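Long-range contacts in PbSGBP-B lipoprotein (Prevotella bryantii B14, PDB 6D2Y), which probably binds polysaccharide at the cell surface as a lipoprotein, with a magnesium ion held in its C-terminal beta-sandwich region: residues P329-F334 and F427-A432; W369-Y374 and L404-N409. All coordinates share one frame; numbering follows the deposited sequence.

In the fold
Both contacts lie in the C-terminal region assigned to a xyloglucan-binding family, their centres about 7 Å apart and on the same side of the chain's centre. Interaction 1 joins strands 330-335 and 423-428, inner neighbours in an antiparallel sheet whose outermost strands are 279-282 and 372-374. Interaction 2 ties strand 372-374, and the residues leading into it, to the loop between strands 393-398 and 423-428. In sequence, 369-374 and 404-409 both fall between 329-334 and 427-432. The contacts meet where strand 330-335 pairs with 372-374 and where Gly431 CA touches the Phe406 ring at CE2. Interaction 1 thus lies inside the sheet and interaction 2 attaches a loop at its edge, away from the magnesium site.

Interaction 1: P329-F334 and F427-A432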
loop_
_atom_site.group_PDB
_atom_site.type_symbol
_atom_site.label_atom_id
_atom_site.label_comp_id
_atom_site.label_asym_id
_atom_site.label_seq_id
_atom_site.Cartn_x
_atom_site.Cartn_y
_atom_site.Cartn_z
ATOM N N PRO A 329 2.781 -14.534 -14.799
ATOM C CA PRO A 329 2.168 -13.775 -13.707
ATOM C C PRO A 329 2.137 -14.584 -12.422
ATOM O O PRO A 329 1.894 -15.794 -12.428
ATOM C CB PRO A 329 0.754 -13.494 -14.224
ATOM C CG PRO A 329 0.799 -13.755 -15.703
ATOM C CD PRO A 329 1.820 -14.838 -15.871
HETATM N N MSE A 330 2.276 -13.920 -11.304
HETATM C CA MSE A 330 2.282 -14.547 -10.039
HETATM C C MSE A 330 0.936 -14.668 -9.477
HETATM O O MSE A 330 0.394 -13.723 -8.999
HETATM C CB MSE A 330 3.107 -13.706 -9.092
HETATM C CG MSE A 330 3.328 -14.359 -7.744
HETATM SE SE MSE A 330 4.218 -13.394 -6.338
HETATM C CE MSE A 330 5.998 -13.387 -6.975
ATOM N N GLN A 331 0.404 -15.854 -9.471
ATOM C CA GLN A 331 -0.924 -16.111 -8.931
ATOM C C GLN A 331 -0.775 -16.550 -7.480
ATOM O O GLN A 331 -0.132 -17.567 -7.196
ATOM C CB GLN A 331 -1.662 -17.164 -9.759
ATOM C CG GLN A 331 -1.642 -16.856 -11.251
ATOM C CD GLN A 331 -2.767 -17.521 -12.022
ATOM O OE1 GLN A 331 -3.773 -17.935 -11.447
ATOM N NE2 GLN A 331 -2.607 -17.609 -13.339
ATOM N N ILE A 332 -1.337 -15.767 -6.568
ATOM C CA ILE A 332 -1.313 -16.066 -5.142
ATOM C C ILE A 332 -2.708 -16.545 -4.764
ATOM O O ILE A 332 -3.658 -15.755 -4.734
ATOM C CB ILE A 332 -0.885 -14.843 -4.321
ATOM C CG1 ILE A 332 0.431 -14.280 -4.866
ATOM C CG2 ILE A 332 -0.745 -15.202 -2.853
ATOM C CD1 ILE A 332 0.744 -12.879 -4.391
ATOM N N ILE A 333 -2.844 -17.840 -4.485
ATOM C CA ILE A 333 -4.148 -18.478 -4.321
ATOM C C ILE A 333 -4.284 -18.979 -2.890
ATOM O O ILE A 333 -3.508 -19.836 -2.448
ATOM C CB ILE A 333 -4.352 -19.637 -5.312
ATOM C CG1 ILE A 333 -3.816 -19.278 -6.701
ATOM C CG2 ILE A 333 -5.821 -20.010 -5.398
ATOM C CD1 ILE A 333 -2.511 -19.967 -7.043
ATOM N N PHE A 334 -5.277 -18.457 -2.175
ATOM C CA PHE A 334 -5.689 -19.002 -0.891
ATOM C C PHE A 334 -6.756 -20.065 -1.113
ATOM O O PHE A 334 -7.543 -19.991 -2.060
ATOM C CB PHE A 334 -6.230 -17.905 0.027
ATOM C CG PHE A 334 -5.161 -17.137 0.754
ATOM C CD1 PHE A 334 -4.516 -17.692 1.846
ATOM C CD2 PHE A 334 -4.817 -15.853 0.359
ATOM C CE1 PHE A 334 -3.540 -16.989 2.524
ATOM C CE2 PHE A 334 -3.841 -15.145 1.034
ATOM C CZ PHE A 334 -3.201 -15.713 2.117
ATOM N N PHE A 427 2.169 -19.385 -7.434
ATOM C CA PHE A 427 2.473 -20.040 -8.701
ATOM C C PHE A 427 2.685 -18.982 -9.772
ATOM O O PHE A 427 1.780 -18.190 -10.058
ATOM C CB PHE A 427 1.345 -20.998 -9.099
ATOM C CG PHE A 427 1.753 -22.047 -10.098
ATOM C CD1 PHE A 427 3.058 -22.125 -10.556
ATOM C CD2 PHE A 427 0.826 -22.954 -10.582
ATOM C CE1 PHE A 427 3.429 -23.088 -11.476
ATOM C CE2 PHE A 427 1.191 -23.919 -11.503
ATOM C CZ PHE A 427 2.494 -23.985 -11.950
ATOM N N LEU A 428 3.878 -18.973 -10.362
ATOM C CA LEU A 428 4.193 -18.116 -11.502
ATOM C C LEU A 428 3.723 -18.826 -12.762
ATOM O O LEU A 428 4.400 -19.723 -13.269
ATOM C CB LEU A 428 5.689 -17.835 -11.565
ATOM C CG LEU A 428 6.297 -16.633 -10.847
ATOM C CD1 LEU A 428 5.768 -16.484 -9.432
ATOM C CD2 LEU A 428 7.804 -16.801 -10.836
ATOM N N ILE A 429 2.563 -18.433 -13.278
ATOM C CA ILE A 429 1.981 -19.129 -14.419
ATOM C C ILE A 429 0.954 -18.218 -15.074
ATOM O O ILE A 429 0.244 -17.468 -14.399
ATOM C CB ILE A 429 1.357 -20.478 -13.988
ATOM C CG1 ILE A 429 0.797 -21.230 -15.197
ATOM C CG2 ILE A 429 0.277 -20.262 -12.938
ATOM C CD1 ILE A 429 0.241 -22.586 -14.855
ATOM N N LYS A 430 0.893 -18.282 -16.401
ATOM C CA LYS A 430 -0.176 -17.669 -17.177
ATOM C C LYS A 430 -1.199 -18.753 -17.500
ATOM O O LYS A 430 -0.906 -19.688 -18.251
ATOM C CB LYS A 430 0.364 -17.024 -18.451
ATOM C CG LYS A 430 -0.722 -16.524 -19.386
ATOM C CD LYS A 430 -0.294 -16.616 -20.840
ATOM C CE LYS A 430 -1.278 -15.897 -21.744
ATOM N NZ LYS A 430 -0.609 -15.185 -22.866
ATOM N N GLY A 431 -2.393 -18.632 -16.921
ATOM C CA GLY A 431 -3.425 -19.615 -17.155
ATOM C C GLY A 431 -4.214 -19.348 -18.420
ATOM O O GLY A 431 -4.287 -18.227 -18.921
ATOM N N ALA A 432 -4.820 -20.416 -18.943
ATOM C CA ALA A 432 -5.597 -20.324 -20.176
ATOM C C ALA A 432 -6.760 -21.307 -20.071
ATOM O O ALA A 432 -6.587 -22.507 -20.301
ATOM C CB ALA A 432 -4.733 -20.610 -21.397
#
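Gln331 and Phe427 form an antiparallel hydrogen-bonded pair, Gln331 N giving to Phe427 O at 2.8 Å and Phe427 N to Gln331 O at 2.9 Å. Met330 and Leu428 are the adjoining non-hydrogen-bonded pair. Beyond it, Ile429 N reaches Pro329 O at 2.9 Å, and Leu428 CA adds a CH...O contact to the same oxygen, so the pairing continues past the regular strand. One side chain adds to the backbone bonds: in Gln331, chi2 of -157° carries CD outward, and NE2 then donates to Ile429 O at 3.0 Å, from above the carbonyl plane. Its OE1 accepts from Arg371 NH1, so both ends of the amide are engaged.

Apolar contacts lie on both faces of the sheet. On the Met330 side, CG of this selenomethionine meets Leu428 CD1 at 3.6 Å. On the Gln331 side, Ile333 CD1 approaches Phe427 CB loosely, at 4.5 Å. Just before the strand, Pro329 CD packs against Lys430 CB at 3.7 Å; the far end of that lysine is salt-bridged to Asp441.

Strand 330-335 also pairs with strand 372-374 along its other edge, while Met330 and Ile332 pack on strand 311-318, joining the two sheets of the sandwich.

Interaction 2: W369-Y374 and L404-N409; sequences WGRAIY and LEFDGN
Arg371 lays its guanidinium on backbone: Phe406 N sits 3.4 Å above the plane, over its centre, with Glu405 C on the same face toward the rim. The side chain folds back to get there, CG lying between the backbone N and the carbonyl carbon (chi1 90°) and the chain bending again at chi2 and chi3. Side-on, NE and NH2 both donate to Trp369 O, at 3.2 and 3.3 Å, and that oxygen lies in the guanidinium plane. NH2 is also hydrogen-bonded to Phe363 O.

A single antiparallel bridge, Arg371 with Leu404, attaches the loop after strand 393-398 to the residues leading into edge strand 372-374. Arg371 N gives to Leu404 O at 2.8 Å, and the return bond from Leu404 N to Arg371 O is weak. Farther along, Ile373 CD1 packs on Leu404 CB at 4.0 Å. A type I turn from Glu405 to Gly408 then reverses the loop, and an Asx turn, Asp407 OD1 accepting from Asn409 N, overlaps its end.

The salt bridge from Arg371 NH2 to Glu405 OE1 is long, at 3.9 Å, and no N-H points at the oxygen; Glu405 OE2 is hydrogen-bonded to Tyr433 OH. The guanidinium is thus fixed mainly by carbonyl oxygens, while the nearby carboxylate may help balance its buried charge.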
loop_
_atom_site.group_PDB
_atom_site.type_symbol
_atom_site.label_atom_id
_atom_site.label_comp_id
_atom_site.label_asym_id
_atom_site.label_seq_id
_atom_site.Cartn_x
_atom_site.Cartn_y
_atom_site.Cartn_z
ATOM N N TRP A 369 -13.097 -19.046 -8.815
ATOM C CA TRP A 369 -12.439 -18.823 -7.533
ATOM C C TRP A 369 -11.423 -17.691 -7.634
ATOM O O TRP A 369 -10.573 -17.680 -8.530
ATOM C CB TRP A 369 -11.755 -20.100 -7.049
ATOM C CG TRP A 369 -11.129 -19.940 -5.700
ATOM C CD1 TRP A 369 -9.800 -20.014 -5.395
ATOM C CD2 TRP A 369 -11.808 -19.660 -4.471
ATOM N NE1 TRP A 369 -9.612 -19.806 -4.049
ATOM C CE2 TRP A 369 -10.829 -19.585 -3.461
ATOM C CE3 TRP A 369 -13.150 -19.469 -4.126
ATOM C CZ2 TRP A 369 -11.149 -19.328 -2.130
ATOM C CZ3 TRP A 369 -13.465 -19.214 -2.805
ATOM C CH2 TRP A 369 -12.470 -19.146 -1.824
ATOM N N GLY A 370 -11.496 -16.756 -6.689
ATOM C CA GLY A 370 -10.677 -15.559 -6.762
ATOM C C GLY A 370 -9.270 -15.775 -6.226
ATOM O O GLY A 370 -9.060 -16.420 -5.201
ATOM N N ARG A 371 -8.300 -15.216 -6.944
ATOM C CA ARG A 371 -6.917 -15.203 -6.493
ATOM C C ARG A 371 -6.249 -13.945 -7.023
ATOM O O ARG A 371 -6.659 -13.392 -8.047
ATOM C CB ARG A 371 -6.157 -16.460 -6.941
ATOM C CG ARG A 371 -5.470 -16.356 -8.295
ATOM C CD ARG A 371 -6.465 -16.417 -9.446
ATOM N NE ARG A 371 -7.433 -17.501 -9.292
ATOM C CZ ARG A 371 -7.212 -18.759 -9.660
ATOM N NH1 ARG A 371 -6.052 -19.101 -10.204
ATOM N NH2 ARG A 371 -8.153 -19.678 -9.483
ATOM N N ALA A 372 -5.227 -13.490 -6.306
ATOM C CA ALA A 372 -4.479 -12.314 -6.723
ATOM C C ALA A 372 -3.430 -12.697 -7.755
ATOM O O ALA A 372 -2.801 -13.755 -7.661
ATOM C CB ALA A 372 -3.812 -11.644 -5.524
ATOM N N ILE A 373 -3.250 -11.835 -8.750
ATOM C CA ILE A 373 -2.274 -12.046 -9.813
ATOM C C ILE A 373 -1.371 -10.820 -9.867
ATOM O O ILE A 373 -1.800 -9.740 -10.295
ATOM C CB ILE A 373 -2.942 -12.313 -11.168
ATOM C CG1 ILE A 373 -4.110 -13.289 -11.001
ATOM C CG2 ILE A 373 -1.929 -12.862 -12.152
ATOM C CD1 ILE A 373 -4.596 -13.912 -12.299
ATOM N N TYR A 374 -0.124 -10.987 -9.434
ATOM C CA TYR A 374 0.847 -9.904 -9.351
ATOM C C TYR A 374 1.806 -9.992 -10.531
ATOM O O TYR A 374 2.399 -11.048 -10.780
ATOM C CB TYR A 374 1.615 -9.975 -8.031
ATOM C CG TYR A 374 2.659 -8.895 -7.830
ATOM C CD1 TYR A 374 2.329 -7.551 -7.910
ATOM C CD2 TYR A 374 3.973 -9.225 -7.543
ATOM C CE1 TYR A 374 3.287 -6.567 -7.718
ATOM C CE2 TYR A 374 4.935 -8.256 -7.345
ATOM C CZ TYR A 374 4.589 -6.930 -7.436
ATOM O OH TYR A 374 5.550 -5.965 -7.243
ATOM N N LEU A 404 -9.526 -12.237 -9.233
ATOM C CA LEU A 404 -9.291 -12.725 -10.583
ATOM C C LEU A 404 -9.272 -14.247 -10.566
ATOM O O LEU A 404 -9.242 -14.880 -9.510
ATOM C CB LEU A 404 -7.980 -12.170 -11.157
ATOM C CG LEU A 404 -7.995 -10.725 -11.668
ATOM C CD1 LEU A 404 -7.932 -9.727 -10.521
ATOM C CD2 LEU A 404 -6.859 -10.480 -12.647
ATOM N N GLU A 405 -9.292 -14.838 -11.754
ATOM C CA GLU A 405 -9.285 -16.282 -11.904
ATOM C C GLU A 405 -8.144 -16.680 -12.837
ATOM O O GLU A 405 -7.579 -15.844 -13.549
ATOM C CB GLU A 405 -10.661 -16.784 -12.405
ATOM C CG GLU A 405 -10.707 -18.189 -12.966
ATOM C CD GLU A 405 -11.215 -19.193 -11.945
ATOM O OE1 GLU A 405 -11.661 -18.764 -10.867
ATOM O OE2 GLU A 405 -11.165 -20.412 -12.206
ATOM N N PHE A 406 -7.878 -17.948 -12.924
ATOM C CA PHE A 406 -6.713 -18.468 -13.539
ATOM C C PHE A 406 -6.464 -17.962 -14.902
ATOM O O PHE A 406 -5.361 -17.957 -15.352
ATOM C CB PHE A 406 -6.927 -19.957 -13.573
ATOM C CG PHE A 406 -5.799 -20.742 -14.070
ATOM C CD1 PHE A 406 -4.659 -20.851 -13.359
ATOM C CD2 PHE A 406 -5.915 -21.441 -15.198
ATOM C CE1 PHE A 406 -3.645 -21.622 -13.810
ATOM C CE2 PHE A 406 -4.911 -22.204 -15.661
ATOM C CZ PHE A 406 -3.768 -22.294 -14.967
ATOM N N ASP A 407 -7.496 -17.664 -15.633
ATOM C CA ASP A 407 -7.354 -17.117 -16.977
ATOM C C ASP A 407 -7.193 -15.602 -17.001
ATOM O O ASP A 407 -6.929 -15.040 -18.069
ATOM C CB ASP A 407 -8.558 -17.510 -17.843
ATOM C CG ASP A 407 -9.880 -17.069 -17.243
ATOM O OD1 ASP A 407 -9.879 -16.539 -16.111
ATOM O OD2 ASP A 407 -10.924 -17.252 -17.906
ATOM N N GLY A 408 -7.347 -14.928 -15.863
ATOM C CA GLY A 408 -7.214 -13.490 -15.792
ATOM C C GLY A 408 -8.523 -12.732 -15.777
ATOM O O GLY A 408 -8.517 -11.527 -15.499
ATOM N N ASN A 409 -9.638 -13.394 -16.065
ATOM C CA ASN A 409 -10.935 -12.740 -16.028
ATOM C C ASN A 409 -11.360 -12.498 -14.579
ATOM O O ASN A 409 -10.791 -13.050 -13.634
ATOM C CB ASN A 409 -11.976 -13.578 -16.770
ATOM C CG ASN A 409 -11.791 -13.535 -18.278
ATOM O OD1 ASN A 409 -12.121 -12.543 -18.932
ATOM N ND2 ASN A 409 -11.253 -14.614 -18.838
#